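Protein of unknown function with a Fic domain (Bacteroides thetaiotaomicron VPI-5482, PDB 3CUC) is of unknown function but belongs to the mainly helical Fic/DOC family and carries its signature sequence in the turn between two helices and the start of the second. Local coordinates at residues A[181-186]-A[257-262]; A[187-192]-A[201-206]; A[15-20]-A[272-277]. One frame throughout, in Å; residues are numbered along the deposited sequence.

Contact 1 (A[181-186]-A[257-262])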
ATOM      1  N   LEU A 181      -3.825 -10.424   6.556  1.00 47.14           N
ATOM      2  CA  LEU A 181      -2.915 -10.842   5.492  1.00 46.06           C
ATOM      3  C   LEU A 181      -2.264  -9.622   4.849  1.00 46.20           C
ATOM      4  O   LEU A 181      -1.065  -9.635   4.556  1.00 45.99           O
ATOM      5  CB  LEU A 181      -3.652 -11.683   4.435  1.00 45.78           C
ATOM      6  CG  LEU A 181      -2.824 -12.191   3.243  1.00 45.34           C
ATOM      7  CD1 LEU A 181      -1.598 -12.962   3.698  1.00 43.13           C
ATOM      8  CD2 LEU A 181      -3.665 -13.045   2.308  1.00 45.18           C
ATOM      9  N   ALA A 182      -3.060  -8.573   4.643  1.00 46.08           N
ATOM     10  CA  ALA A 182      -2.564  -7.321   4.080  1.00 45.71           C
ATOM     11  C   ALA A 182      -1.544  -6.687   5.016  1.00 45.89           C
ATOM     12  O   ALA A 182      -0.481  -6.261   4.574  1.00 45.83           O
ATOM     13  CB  ALA A 182      -3.711  -6.356   3.812  1.00 44.57           C
ATOM     14  N   ALA A 183      -1.859  -6.639   6.307  1.00 46.06           N
ATOM     15  CA  ALA A 183      -0.955  -6.043   7.294  1.00 46.32           C
ATOM     16  C   ALA A 183       0.377  -6.772   7.328  1.00 46.78           C
ATOM     17  O   ALA A 183       1.428  -6.143   7.346  1.00 47.27           O
ATOM     18  CB  ALA A 183      -1.589  -6.049   8.676  1.00 46.04           C
ATOM     19  N   LEU A 184       0.324  -8.099   7.320  1.00 47.50           N
ATOM     20  CA  LEU A 184       1.533  -8.914   7.429  1.00 48.09           C
ATOM     21  C   LEU A 184       2.353  -8.881   6.143  1.00 48.00           C
ATOM     22  O   LEU A 184       3.581  -8.869   6.202  1.00 48.69           O
ATOM     23  CB  LEU A 184       1.182 -10.354   7.815  1.00 48.16           C
ATOM     24  CG  LEU A 184       2.233 -11.180   8.561  1.00 49.36           C
ATOM     25  CD1 LEU A 184       2.927 -10.386   9.669  1.00 49.03           C
ATOM     26  CD2 LEU A 184       1.571 -12.418   9.145  1.00 48.26           C
ATOM     27  N   LEU A 185       1.679  -8.850   4.991  1.00 47.52           N
ATOM     28  CA  LEU A 185       2.361  -8.666   3.700  1.00 46.87           C
ATOM     29  C   LEU A 185       3.116  -7.332   3.650  1.00 47.48           C
ATOM     30  O   LEU A 185       4.272  -7.280   3.224  1.00 47.42           O
ATOM     31  CB  LEU A 185       1.365  -8.744   2.533  1.00 46.45           C
ATOM     32  CG  LEU A 185       1.926  -8.545   1.114  1.00 45.07           C
ATOM     33  CD1 LEU A 185       3.076  -9.508   0.836  1.00 39.73           C
ATOM     34  CD2 LEU A 185       0.837  -8.697   0.065  1.00 45.44           C
ATOM     35  N   HIS A 186       2.448  -6.263   4.074  1.00 47.81           N
ATOM     36  CA  HIS A 186       3.050  -4.934   4.150  1.00 47.94           C
ATOM     37  C   HIS A 186       4.280  -4.963   5.045  1.00 47.86           C
ATOM     38  O   HIS A 186       5.358  -4.497   4.662  1.00 47.11           O
ATOM     39  CB  HIS A 186       2.025  -3.940   4.705  1.00 48.40           C
ATOM     40  CG  HIS A 186       2.549  -2.549   4.893  1.00 48.80           C
ATOM     41  ND1 HIS A 186       3.626  -2.256   5.701  1.00 47.97           N
ATOM     42  CD2 HIS A 186       2.115  -1.365   4.402  1.00 52.79           C
ATOM     43  CE1 HIS A 186       3.845  -0.954   5.682  1.00 51.16           C
ATOM     44  NE2 HIS A 186       2.940  -0.389   4.904  1.00 49.57           N
ATOM     45  N   PRO A 257      -0.361  -4.272  16.716  1.00 54.11           N
ATOM     46  CA  PRO A 257      -0.676  -2.832  16.661  1.00 53.39           C
ATOM     47  C   PRO A 257      -0.867  -2.289  15.230  1.00 53.26           C
ATOM     48  O   PRO A 257      -1.687  -1.389  15.016  1.00 54.37           O
ATOM     49  CB  PRO A 257       0.534  -2.167  17.338  1.00 52.84           C
ATOM     50  CG  PRO A 257       1.249  -3.253  18.058  1.00 52.51           C
ATOM     51  CD  PRO A 257       0.944  -4.529  17.351  1.00 53.88           C
ATOM     52  N   PHE A 258      -0.124  -2.837  14.270  1.00 51.60           N
ATOM     53  CA  PHE A 258      -0.250  -2.430  12.871  1.00 50.96           C
ATOM     54  C   PHE A 258      -1.485  -3.044  12.221  1.00 51.02           C
ATOM     55  O   PHE A 258      -2.077  -2.438  11.324  1.00 52.53           O
ATOM     56  CB  PHE A 258       1.010  -2.799  12.072  1.00 50.43           C
ATOM     57  CG  PHE A 258       0.978  -2.344  10.632  1.00 49.35           C
ATOM     58  CD1 PHE A 258       0.852  -0.998  10.315  1.00 48.35           C
ATOM     59  CD2 PHE A 258       1.078  -3.264   9.593  1.00 48.96           C
ATOM     60  CE1 PHE A 258       0.815  -0.577   8.996  1.00 47.67           C
ATOM     61  CE2 PHE A 258       1.045  -2.847   8.268  1.00 48.85           C
ATOM     62  CZ  PHE A 258       0.913  -1.503   7.969  1.00 48.66           C
ATOM     63  N   VAL A 259      -1.872  -4.244  12.656  1.00 49.98           N
ATOM     64  CA  VAL A 259      -3.125  -4.844  12.188  1.00 48.80           C
ATOM     65  C   VAL A 259      -4.278  -3.940  12.617  1.00 49.03           C
ATOM     66  O   VAL A 259      -5.158  -3.631  11.813  1.00 49.44           O
ATOM     67  CB  VAL A 259      -3.349  -6.285  12.721  1.00 48.16           C
ATOM     68  CG1 VAL A 259      -4.639  -6.860  12.157  1.00 42.49           C
ATOM     69  CG2 VAL A 259      -2.175  -7.189  12.360  1.00 47.91           C
ATOM     70  N   ASN A 260      -4.252  -3.497  13.873  1.00 48.76           N
ATOM     71  CA  ASN A 260      -5.276  -2.583  14.369  1.00 48.69           C
ATOM     72  C   ASN A 260      -5.279  -1.281  13.578  1.00 48.65           C
ATOM     73  O   ASN A 260      -6.348  -0.768  13.236  1.00 48.74           O
ATOM     74  CB  ASN A 260      -5.096  -2.296  15.864  1.00 48.53           C
ATOM     75  CG  ASN A 260      -5.405  -3.507  16.740  1.00 48.87           C
ATOM     76  OD1 ASN A 260      -6.128  -4.418  16.338  1.00 50.05           O
ATOM     77  ND2 ASN A 260      -4.855  -3.516  17.949  1.00 51.58           N
ATOM     78  N   TYR A 261      -4.090  -0.764  13.266  1.00 47.98           N
ATOM     79  CA  TYR A 261      -3.981   0.482  12.513  1.00 47.94           C
ATOM     80  C   TYR A 261      -4.677   0.410  11.150  1.00 48.25           C
ATOM     81  O   TYR A 261      -5.467   1.283  10.802  1.00 47.10           O
ATOM     82  CB  TYR A 261      -2.516   0.877  12.326  1.00 48.14           C
ATOM     83  CG  TYR A 261      -2.354   2.237  11.677  1.00 48.22           C
ATOM     84  CD1 TYR A 261      -2.928   3.370  12.250  1.00 46.09           C
ATOM     85  CD2 TYR A 261      -1.646   2.391  10.485  1.00 46.27           C
ATOM     86  CE1 TYR A 261      -2.799   4.618  11.662  1.00 44.85           C
ATOM     87  CE2 TYR A 261      -1.511   3.642   9.890  1.00 46.49           C
ATOM     88  CZ  TYR A 261      -2.088   4.749  10.483  1.00 46.07           C
ATOM     89  OH  TYR A 261      -1.959   5.981   9.894  1.00 47.30           O
ATOM     90  N   LEU A 262      -4.386  -0.637  10.385  1.00 49.54           N
ATOM     91  CA  LEU A 262      -5.025  -0.825   9.088  1.00 50.30           C
ATOM     92  C   LEU A 262      -6.533  -0.996   9.251  1.00 50.53           C
ATOM     93  O   LEU A 262      -7.307  -0.547   8.408  1.00 51.30           O
ATOM     94  CB  LEU A 262      -4.427  -2.025   8.340  1.00 50.65           C
ATOM     95  CG  LEU A 262      -2.967  -1.923   7.876  1.00 50.06           C
ATOM     96  CD1 LEU A 262      -2.639  -3.066   6.922  1.00 50.78           C
ATOM     97  CD2 LEU A 262      -2.680  -0.585   7.209  1.00 44.46           C
TER

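Contact 2 (A[187-192]-A[201-206])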
ATOM      1  N   TYR A 187       4.116  -5.524   6.237  1.00 48.36           N
ATOM      2  CA  TYR A 187       5.177  -5.492   7.237  1.00 48.65           C
ATOM      3  C   TYR A 187       6.412  -6.261   6.798  1.00 48.21           C
ATOM      4  O   TYR A 187       7.517  -5.728   6.823  1.00 47.40           O
ATOM      5  CB  TYR A 187       4.696  -6.040   8.577  1.00 49.23           C
ATOM      6  CG  TYR A 187       5.740  -5.852   9.645  1.00 49.86           C
ATOM      7  CD1 TYR A 187       5.909  -4.615  10.262  1.00 49.28           C
ATOM      8  CD2 TYR A 187       6.589  -6.893  10.007  1.00 49.88           C
ATOM      9  CE1 TYR A 187       6.878  -4.424  11.228  1.00 50.90           C
ATOM     10  CE2 TYR A 187       7.563  -6.716  10.970  1.00 51.50           C
ATOM     11  CZ  TYR A 187       7.708  -5.480  11.581  1.00 52.29           C
ATOM     12  OH  TYR A 187       8.678  -5.305  12.548  1.00 51.28           O
ATOM     13  N   ARG A 188       6.217  -7.512   6.402  1.00 48.74           N
ATOM     14  CA  ARG A 188       7.323  -8.346   5.944  1.00 49.10           C
ATOM     15  C   ARG A 188       8.032  -7.728   4.744  1.00 49.95           C
ATOM     16  O   ARG A 188       9.264  -7.668   4.716  1.00 50.19           O
ATOM     17  CB  ARG A 188       6.834  -9.754   5.618  1.00 49.03           C
ATOM     18  CG  ARG A 188       6.408 -10.519   6.853  1.00 49.11           C
ATOM     19  CD  ARG A 188       5.973 -11.927   6.520  1.00 49.11           C
ATOM     20  NE  ARG A 188       5.940 -12.772   7.711  1.00 51.15           N
ATOM     21  CZ  ARG A 188       5.791 -14.094   7.697  1.00 48.14           C
ATOM     22  NH1 ARG A 188       5.667 -14.755   6.554  1.00 51.43           N
ATOM     23  NH2 ARG A 188       5.772 -14.762   8.839  1.00 48.11           N
ATOM     24  N   TYR A 189       7.258  -7.250   3.768  1.00 50.80           N
ATOM     25  CA  TYR A 189       7.828  -6.571   2.604  1.00 51.10           C
ATOM     26  C   TYR A 189       8.667  -5.362   3.018  1.00 52.63           C
ATOM     27  O   TYR A 189       9.819  -5.220   2.588  1.00 53.16           O
ATOM     28  CB  TYR A 189       6.747  -6.119   1.616  1.00 50.56           C
ATOM     29  CG  TYR A 189       7.319  -5.292   0.482  1.00 48.60           C
ATOM     30  CD1 TYR A 189       7.837  -5.906  -0.656  1.00 48.86           C
ATOM     31  CD2 TYR A 189       7.376  -3.903   0.567  1.00 47.31           C
ATOM     32  CE1 TYR A 189       8.384  -5.159  -1.684  1.00 49.53           C
ATOM     33  CE2 TYR A 189       7.918  -3.148  -0.453  1.00 48.48           C
ATOM     34  CZ  TYR A 189       8.422  -3.779  -1.574  1.00 49.83           C
ATOM     35  OH  TYR A 189       8.957  -3.021  -2.585  1.00 49.41           O
ATOM     36  N   ILE A 190       8.090  -4.496   3.850  1.00 53.05           N
ATOM     37  CA  ILE A 190       8.775  -3.272   4.261  1.00 53.69           C
ATOM     38  C   ILE A 190      10.061  -3.588   5.045  1.00 54.19           C
ATOM     39  O   ILE A 190      11.024  -2.819   5.000  1.00 54.82           O
ATOM     40  CB  ILE A 190       7.838  -2.330   5.076  1.00 53.94           C
ATOM     41  CG1 ILE A 190       8.264  -0.869   4.905  1.00 55.19           C
ATOM     42  CG2 ILE A 190       7.804  -2.717   6.554  1.00 52.24           C
ATOM     43  CD1 ILE A 190       7.940  -0.292   3.525  1.00 55.74           C
ATOM     44  N   ARG A 191      10.080  -4.724   5.745  1.00 54.34           N
ATOM     45  CA  ARG A 191      11.273  -5.158   6.484  1.00 54.08           C
ATOM     46  C   ARG A 191      12.357  -5.719   5.572  1.00 53.18           C
ATOM     47  O   ARG A 191      13.537  -5.566   5.858  1.00 53.85           O
ATOM     48  CB  ARG A 191      10.916  -6.193   7.556  1.00 54.64           C
ATOM     49  CG  ARG A 191      10.189  -5.628   8.780  1.00 56.63           C
ATOM     50  CD  ARG A 191      11.040  -4.633   9.556  1.00 60.87           C
ATOM     51  NE  ARG A 191      12.306  -5.215   9.996  1.00 61.37           N
ATOM     52  CZ  ARG A 191      12.520  -5.774  11.186  1.00 63.78           C
ATOM     53  NH1 ARG A 191      11.552  -5.844  12.094  1.00 64.49           N
ATOM     54  NH2 ARG A 191      13.720  -6.267  11.469  1.00 65.07           N
ATOM     55  N   ILE A 192      11.959  -6.372   4.483  1.00 52.40           N
ATOM     56  CA  ILE A 192      12.912  -6.796   3.449  1.00 51.08           C
ATOM     57  C   ILE A 192      13.463  -5.566   2.704  1.00 52.18           C
ATOM     58  O   ILE A 192      14.665  -5.463   2.464  1.00 52.14           O
ATOM     59  CB  ILE A 192      12.267  -7.772   2.432  1.00 50.57           C
ATOM     60  CG1 ILE A 192      11.808  -9.065   3.115  1.00 48.85           C
ATOM     61  CG2 ILE A 192      13.252  -8.123   1.324  1.00 48.21           C
ATOM     62  CD1 ILE A 192      10.941  -9.941   2.222  1.00 49.40           C
ATOM     63  N   ARG A 201       5.752   2.980  -1.074  1.00 47.60           N
ATOM     64  CA  ARG A 201       4.614   2.990  -1.987  1.00 47.83           C
ATOM     65  C   ARG A 201       4.205   1.601  -2.441  1.00 47.18           C
ATOM     66  O   ARG A 201       3.022   1.355  -2.660  1.00 47.58           O
ATOM     67  CB  ARG A 201       4.922   3.864  -3.202  1.00 48.47           C
ATOM     68  CG  ARG A 201       4.809   5.344  -2.906  1.00 48.38           C
ATOM     69  CD  ARG A 201       5.476   6.167  -3.972  1.00 47.74           C
ATOM     70  NE  ARG A 201       6.909   6.282  -3.747  1.00 47.49           N
ATOM     71  CZ  ARG A 201       7.760   6.818  -4.609  1.00 43.56           C
ATOM     72  NH1 ARG A 201       7.326   7.295  -5.767  1.00 46.31           N
ATOM     73  NH2 ARG A 201       9.056   6.873  -4.310  1.00 46.27           N
ATOM     74  N   ILE A 202       5.181   0.704  -2.586  1.00 46.64           N
ATOM     75  CA  ILE A 202       4.893  -0.680  -2.951  1.00 46.12           C
ATOM     76  C   ILE A 202       4.142  -1.347  -1.809  1.00 45.87           C
ATOM     77  O   ILE A 202       3.116  -1.975  -2.035  1.00 46.61           O
ATOM     78  CB  ILE A 202       6.164  -1.495  -3.275  1.00 45.93           C
ATOM     79  CG1 ILE A 202       6.880  -0.924  -4.509  1.00 46.23           C
ATOM     80  CG2 ILE A 202       5.809  -2.961  -3.515  1.00 42.31           C
ATOM     81  CD1 ILE A 202       6.148  -1.164  -5.812  1.00 48.01           C
ATOM     82  N   ALA A 203       4.648  -1.194  -0.587  1.00 45.56           N
ATOM     83  CA  ALA A 203       3.982  -1.748   0.594  1.00 45.32           C
ATOM     84  C   ALA A 203       2.504  -1.365   0.604  1.00 45.67           C
ATOM     85  O   ALA A 203       1.631  -2.228   0.708  1.00 46.46           O
ATOM     86  CB  ALA A 203       4.658  -1.276   1.869  1.00 44.40           C
ATOM     87  N   ARG A 204       2.230  -0.074   0.461  1.00 45.21           N
ATOM     88  CA  ARG A 204       0.867   0.425   0.559  1.00 45.05           C
ATOM     89  C   ARG A 204       0.023  -0.006  -0.628  1.00 45.43           C
ATOM     90  O   ARG A 204      -1.183  -0.232  -0.491  1.00 46.81           O
ATOM     91  CB  ARG A 204       0.864   1.942   0.715  1.00 45.08           C
ATOM     92  CG  ARG A 204       1.327   2.384   2.101  1.00 45.54           C
ATOM     93  CD  ARG A 204       1.198   3.885   2.295  1.00 46.51           C
ATOM     94  NE  ARG A 204       2.159   4.608   1.458  1.00 50.48           N
ATOM     95  CZ  ARG A 204       3.447   4.801   1.754  1.00 46.22           C
ATOM     96  NH1 ARG A 204       3.973   4.342   2.882  1.00 45.47           N
ATOM     97  NH2 ARG A 204       4.214   5.464   0.910  1.00 42.75           N
ATOM     98  N   LEU A 205       0.656  -0.132  -1.789  1.00 45.20           N
ATOM     99  CA  LEU A 205      -0.012  -0.690  -2.965  1.00 45.57           C
ATOM    100  C   LEU A 205      -0.379  -2.156  -2.742  1.00 45.14           C
ATOM    101  O   LEU A 205      -1.453  -2.589  -3.137  1.00 44.74           O
ATOM    102  CB  LEU A 205       0.861  -0.533  -4.223  1.00 45.48           C
ATOM    103  CG  LEU A 205       0.805   0.839  -4.905  1.00 45.02           C
ATOM    104  CD1 LEU A 205       1.962   1.009  -5.873  1.00 39.62           C
ATOM    105  CD2 LEU A 205      -0.526   1.038  -5.619  1.00 45.06           C
ATOM    106  N   LEU A 206       0.515  -2.909  -2.109  1.00 45.41           N
ATOM    107  CA  LEU A 206       0.274  -4.324  -1.836  1.00 45.48           C
ATOM    108  C   LEU A 206      -0.874  -4.511  -0.842  1.00 45.13           C
ATOM    109  O   LEU A 206      -1.629  -5.475  -0.952  1.00 45.84           O
ATOM    110  CB  LEU A 206       1.550  -5.023  -1.334  1.00 45.36           C
ATOM    111  CG  LEU A 206       2.678  -5.210  -2.357  1.00 45.96           C
ATOM    112  CD1 LEU A 206       3.955  -5.654  -1.666  1.00 40.37           C
ATOM    113  CD2 LEU A 206       2.283  -6.203  -3.456  1.00 45.47           C
TER

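Contact 3 (A[15-20]-A[272-277])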
ATOM      1  N   LYS A  15     -21.187  -5.020   2.468  1.00 50.12           N
ATOM      2  CA  LYS A  15     -21.515  -6.170   1.612  1.00 50.39           C
ATOM      3  C   LYS A  15     -22.979  -6.132   1.153  1.00 49.09           C
ATOM      4  O   LYS A  15     -23.278  -6.509   0.026  1.00 48.36           O
ATOM      5  CB  LYS A  15     -21.177  -7.510   2.303  1.00 50.72           C
ATOM      6  CG  LYS A  15     -19.703  -7.943   2.159  1.00 53.75           C
ATOM      7  CD  LYS A  15     -19.409  -8.561   0.787  1.00 56.97           C
ATOM      8  N   SER A  16     -23.875  -5.646   2.012  1.00 49.49           N
ATOM      9  CA  SER A  16     -25.308  -5.617   1.706  1.00 50.56           C
ATOM     10  C   SER A  16     -25.658  -4.594   0.631  1.00 51.08           C
ATOM     11  O   SER A  16     -26.690  -4.705  -0.032  1.00 51.77           O
ATOM     12  CB  SER A  16     -26.132  -5.320   2.961  1.00 50.22           C
ATOM     13  OG  SER A  16     -26.130  -3.934   3.257  1.00 53.79           O
ATOM     14  N   LEU A  17     -24.808  -3.592   0.464  1.00 51.38           N
ATOM     15  CA  LEU A  17     -25.078  -2.524  -0.484  1.00 52.17           C
ATOM     16  C   LEU A  17     -24.467  -2.802  -1.853  1.00 53.01           C
ATOM     17  O   LEU A  17     -24.634  -2.007  -2.778  1.00 52.65           O
ATOM     18  CB  LEU A  17     -24.549  -1.199   0.061  1.00 52.56           C
ATOM     19  CG  LEU A  17     -25.214  -0.703   1.344  1.00 52.13           C
ATOM     20  CD1 LEU A  17     -24.380   0.414   1.973  1.00 52.70           C
ATOM     21  CD2 LEU A  17     -26.623  -0.233   1.073  1.00 48.56           C
ATOM     22  N   GLN A  18     -23.766  -3.928  -1.979  1.00 54.26           N
ATOM     23  CA  GLN A  18     -23.166  -4.329  -3.252  1.00 54.65           C
ATOM     24  C   GLN A  18     -24.229  -4.901  -4.194  1.00 55.62           C
ATOM     25  O   GLN A  18     -25.067  -5.713  -3.775  1.00 56.33           O
ATOM     26  CB  GLN A  18     -22.077  -5.378  -3.031  1.00 54.17           C
ATOM     27  CG  GLN A  18     -20.989  -4.962  -2.057  1.00 55.39           C
ATOM     28  CD  GLN A  18     -20.269  -3.694  -2.490  1.00 56.74           C
ATOM     29  OE1 GLN A  18     -19.752  -3.623  -3.595  1.00 57.99           O
ATOM     30  NE2 GLN A  18     -20.239  -2.690  -1.621  1.00 52.50           N
ATOM     31  N   PRO A  19     -24.213  -4.478  -5.469  1.00 56.27           N
ATOM     32  CA  PRO A  19     -23.318  -3.491  -6.087  1.00 56.45           C
ATOM     33  C   PRO A  19     -23.842  -2.066  -5.947  1.00 56.10           C
ATOM     34  O   PRO A  19     -25.058  -1.854  -5.912  1.00 56.29           O
ATOM     35  CB  PRO A  19     -23.329  -3.900  -7.553  1.00 55.70           C
ATOM     36  CG  PRO A  19     -24.699  -4.442  -7.760  1.00 56.83           C
ATOM     37  CD  PRO A  19     -25.181  -5.005  -6.442  1.00 56.10           C
ATOM     38  N   LEU A  20     -22.932  -1.100  -5.861  1.00 56.00           N
ATOM     39  CA  LEU A  20     -23.324   0.304  -5.816  1.00 55.90           C
ATOM     40  C   LEU A  20     -23.809   0.761  -7.183  1.00 56.11           C
ATOM     41  O   LEU A  20     -23.306   0.306  -8.215  1.00 54.89           O
ATOM     42  CB  LEU A  20     -22.156   1.199  -5.383  1.00 56.31           C
ATOM     43  CG  LEU A  20     -21.875   1.323  -3.889  1.00 56.48           C
ATOM     44  CD1 LEU A  20     -21.341   0.009  -3.341  1.00 59.26           C
ATOM     45  CD2 LEU A  20     -20.901   2.464  -3.627  1.00 54.57           C
ATOM     46  N   LEU A 272     -17.080   5.841   4.758  1.00 47.91           N
ATOM     47  CA  LEU A 272     -17.226   6.689   3.582  1.00 49.46           C
ATOM     48  C   LEU A 272     -17.918   5.968   2.429  1.00 49.21           C
ATOM     49  O   LEU A 272     -18.733   6.567   1.724  1.00 49.80           O
ATOM     50  CB  LEU A 272     -15.865   7.221   3.109  1.00 49.54           C
ATOM     51  CG  LEU A 272     -15.589   8.708   3.335  1.00 52.94           C
ATOM     52  CD1 LEU A 272     -15.787   9.070   4.820  1.00 55.16           C
ATOM     53  CD2 LEU A 272     -14.178   9.078   2.831  1.00 51.59           C
ATOM     54  N   ALA A 273     -17.576   4.697   2.221  1.00 48.48           N
ATOM     55  CA  ALA A 273     -18.107   3.944   1.089  1.00 47.81           C
ATOM     56  C   ALA A 273     -19.597   3.676   1.278  1.00 47.33           C
ATOM     57  O   ALA A 273     -20.380   3.814   0.335  1.00 47.57           O
ATOM     58  CB  ALA A 273     -17.345   2.655   0.906  1.00 47.75           C
ATOM     59  N   ILE A 274     -19.983   3.314   2.499  1.00 46.90           N
ATOM     60  CA  ILE A 274     -21.401   3.163   2.852  1.00 47.04           C
ATOM     61  C   ILE A 274     -22.154   4.479   2.611  1.00 48.65           C
ATOM     62  O   ILE A 274     -23.279   4.487   2.098  1.00 48.74           O
ATOM     63  CB  ILE A 274     -21.580   2.707   4.330  1.00 45.69           C
ATOM     64  CG1 ILE A 274     -21.160   1.246   4.490  1.00 44.26           C
ATOM     65  CG2 ILE A 274     -23.023   2.873   4.779  1.00 39.89           C
ATOM     66  CD1 ILE A 274     -21.105   0.784   5.921  1.00 42.15           C
ATOM     67  N   LYS A 275     -21.513   5.583   2.977  1.00 50.00           N
ATOM     68  CA  LYS A 275     -22.096   6.909   2.814  1.00 51.73           C
ATOM     69  C   LYS A 275     -22.357   7.185   1.330  1.00 51.66           C
ATOM     70  O   LYS A 275     -23.425   7.675   0.962  1.00 51.11           O
ATOM     71  CB  LYS A 275     -21.154   7.960   3.417  1.00 52.77           C
ATOM     72  CG  LYS A 275     -21.844   9.135   4.102  1.00 59.07           C
ATOM     73  CD  LYS A 275     -20.961   9.733   5.209  1.00 63.29           C
ATOM     74  CE  LYS A 275     -21.289  11.200   5.477  1.00 65.92           C
ATOM     75  NZ  LYS A 275     -22.729  11.418   5.763  1.00 67.56           N
ATOM     76  N   ALA A 276     -21.385   6.837   0.489  1.00 52.30           N
ATOM     77  CA  ALA A 276     -21.507   7.001  -0.957  1.00 52.90           C
ATOM     78  C   ALA A 276     -22.625   6.129  -1.517  1.00 54.30           C
ATOM     79  O   ALA A 276     -23.468   6.615  -2.269  1.00 54.57           O
ATOM     80  CB  ALA A 276     -20.189   6.673  -1.645  1.00 52.18           C
ATOM     81  N   ALA A 277     -22.634   4.850  -1.138  1.00 56.04           N
ATOM     82  CA  ALA A 277     -23.680   3.903  -1.558  1.00 57.03           C
ATOM     83  C   ALA A 277     -25.086   4.429  -1.268  1.00 58.34           C
ATOM     84  O   ALA A 277     -25.988   4.292  -2.088  1.00 59.08           O
ATOM     85  CB  ALA A 277     -23.481   2.551  -0.884  1.00 56.74           C
TER

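Contact 1 (A[181-186]-A[257-262])
A183 is the bump here, and the hollow it enters lies on the facing surface of 257-262. Its CB points toward that surface and meets three side chains, L262 CD1 at 3.6 Å and, a little farther off, V259 CG2 and F258 CD2. Methyl, isopropyl branch and ring thus line the pocket around a single carbon. The segment axes approach to 9.1 Å, and their N-to-C directions differ by 121°. L262 also answers the backbone, laying CD1 against A183 CA.

The second fit is aromatic. F258 holds CG anti to its backbone N (chi1 -177°), and the ring reaches past A183 to H186, where CZ stands 3.5 Å above the imidazole plane, over its centre. This is an edge-to-face pair, the phenyl edge directed at the imidazole face, with planes at 54°. The same ring has A183 O in plane at its edge, 3.4 Å from F258 CE2, while L262 CG lies over one of its faces, displaced toward the rim. The far end of the imidazole is tied down too, because H186 NE2 is hydrogen-bonded to Y229 OH.

Around this buried crossing, helix 199-213 packs on A182 and H186 through V210, A203 and V207, and helix 226-240 reaches F258 with L233.

Contact 2 (A[187-192]-A[201-206])
Y189 points CB toward 201-206 and holds CG anti to its backbone N (chi1 174°), which places the root of the ring there; I202, with CG2 anti to its own N, sets that methyl and CB against the end of the ring. Y189 CZ lies 3.4 Å from I202 CG2, and the hydroxyl oxygen rests against I202 CB and CG2, the two side chains crossing at a slant. One turn further along, L206 comes in from another direction. Its CD1 sits over one face of the tyrosine in a CH-pi contact, 4.2 Å from the centroid and 21° off the ring normal, shifted toward the CG and CD1 rim.

A203 CB touches Y189 CD2 at 4.0 Å and I190 CD1 at 3.8 Å. I190 starts out along the flank of its helix, and CD1 then carries it across to the alanine. The CA atoms of I190 and A203, 6.2 Å apart, are the closest CA pair across the segments.

R204 makes a salt bridge with E44 and R201 one with E73, while I202 also packs on helix 97-107.

The two segments run nearly antiparallel (165°), as parts of a helical hairpin. The Fic signature, here HPFEDGNGRIAR, fills the connection and runs on into the first turns of helix 199-213, with R201 and R204 as its two arginines. This motif, carried by the loop between two packed helices and the start of the second, is the hallmark of the Fic fold.

Contact 3 (A[15-20]-A[272-277])
L20 and L17 reach over to one side of 272-277, and the first residue touched along it, by L20 alone, is A273, whose carbonyl oxygen lies 4.2 Å from L20 CD2. The A273 side chain touches W14 of helix 6-16. Next comes I274: its CG2, anti to the backbone N (chi1 -72° puts CG1 beside that N instead), stands 4.0 Å from L17 CD1, and the two side chains cross at about a right angle. I274 also packs on L10 and K13, so the isoleucine serves both helix 6-16 and the chain that follows it.

This is the C-terminal end of the long helix 256-277, far from the Fic signature, and the partner is the turn that leads from helix 6-16 into helix 22-42. The turn contains a cis peptide bond before P19, between the two leucines, L17 and L20, that both point toward the helix.

K275 then looks away from the turn and pairs its NZ with E280 in a salt bridge. A277, the last residue of the helix, receives both leucines. Its CB points toward the turn and is held between L20 CG at 3.6 Å and L17 CD1 at 3.7 Å, and L20 CD2 lies against A277 CA. The L20 side chain also leans on W14 and on L25 of helix 22-42.

In the fold
From the N terminus, the turn after helix 6-16 waits 252 residues for its partner: contact 3 closes the widest loop, bringing the start of the chain to the end of helix 256-277. Inside it, contact 1 joins helix 178-192 to the start of that same long helix, and inside contact 1 lies contact 2, a hairpin closed within a few residues by helix 199-213. The three are fully nested. Contacts 1 and 2 share helix 178-192 and touch, H186 CD2 meeting A203 CB at 3.6 Å, so the two pack directly against each other. Contact 3 lies apart, its centre about 23 Å from that of contact 1, linked by helix 256-277.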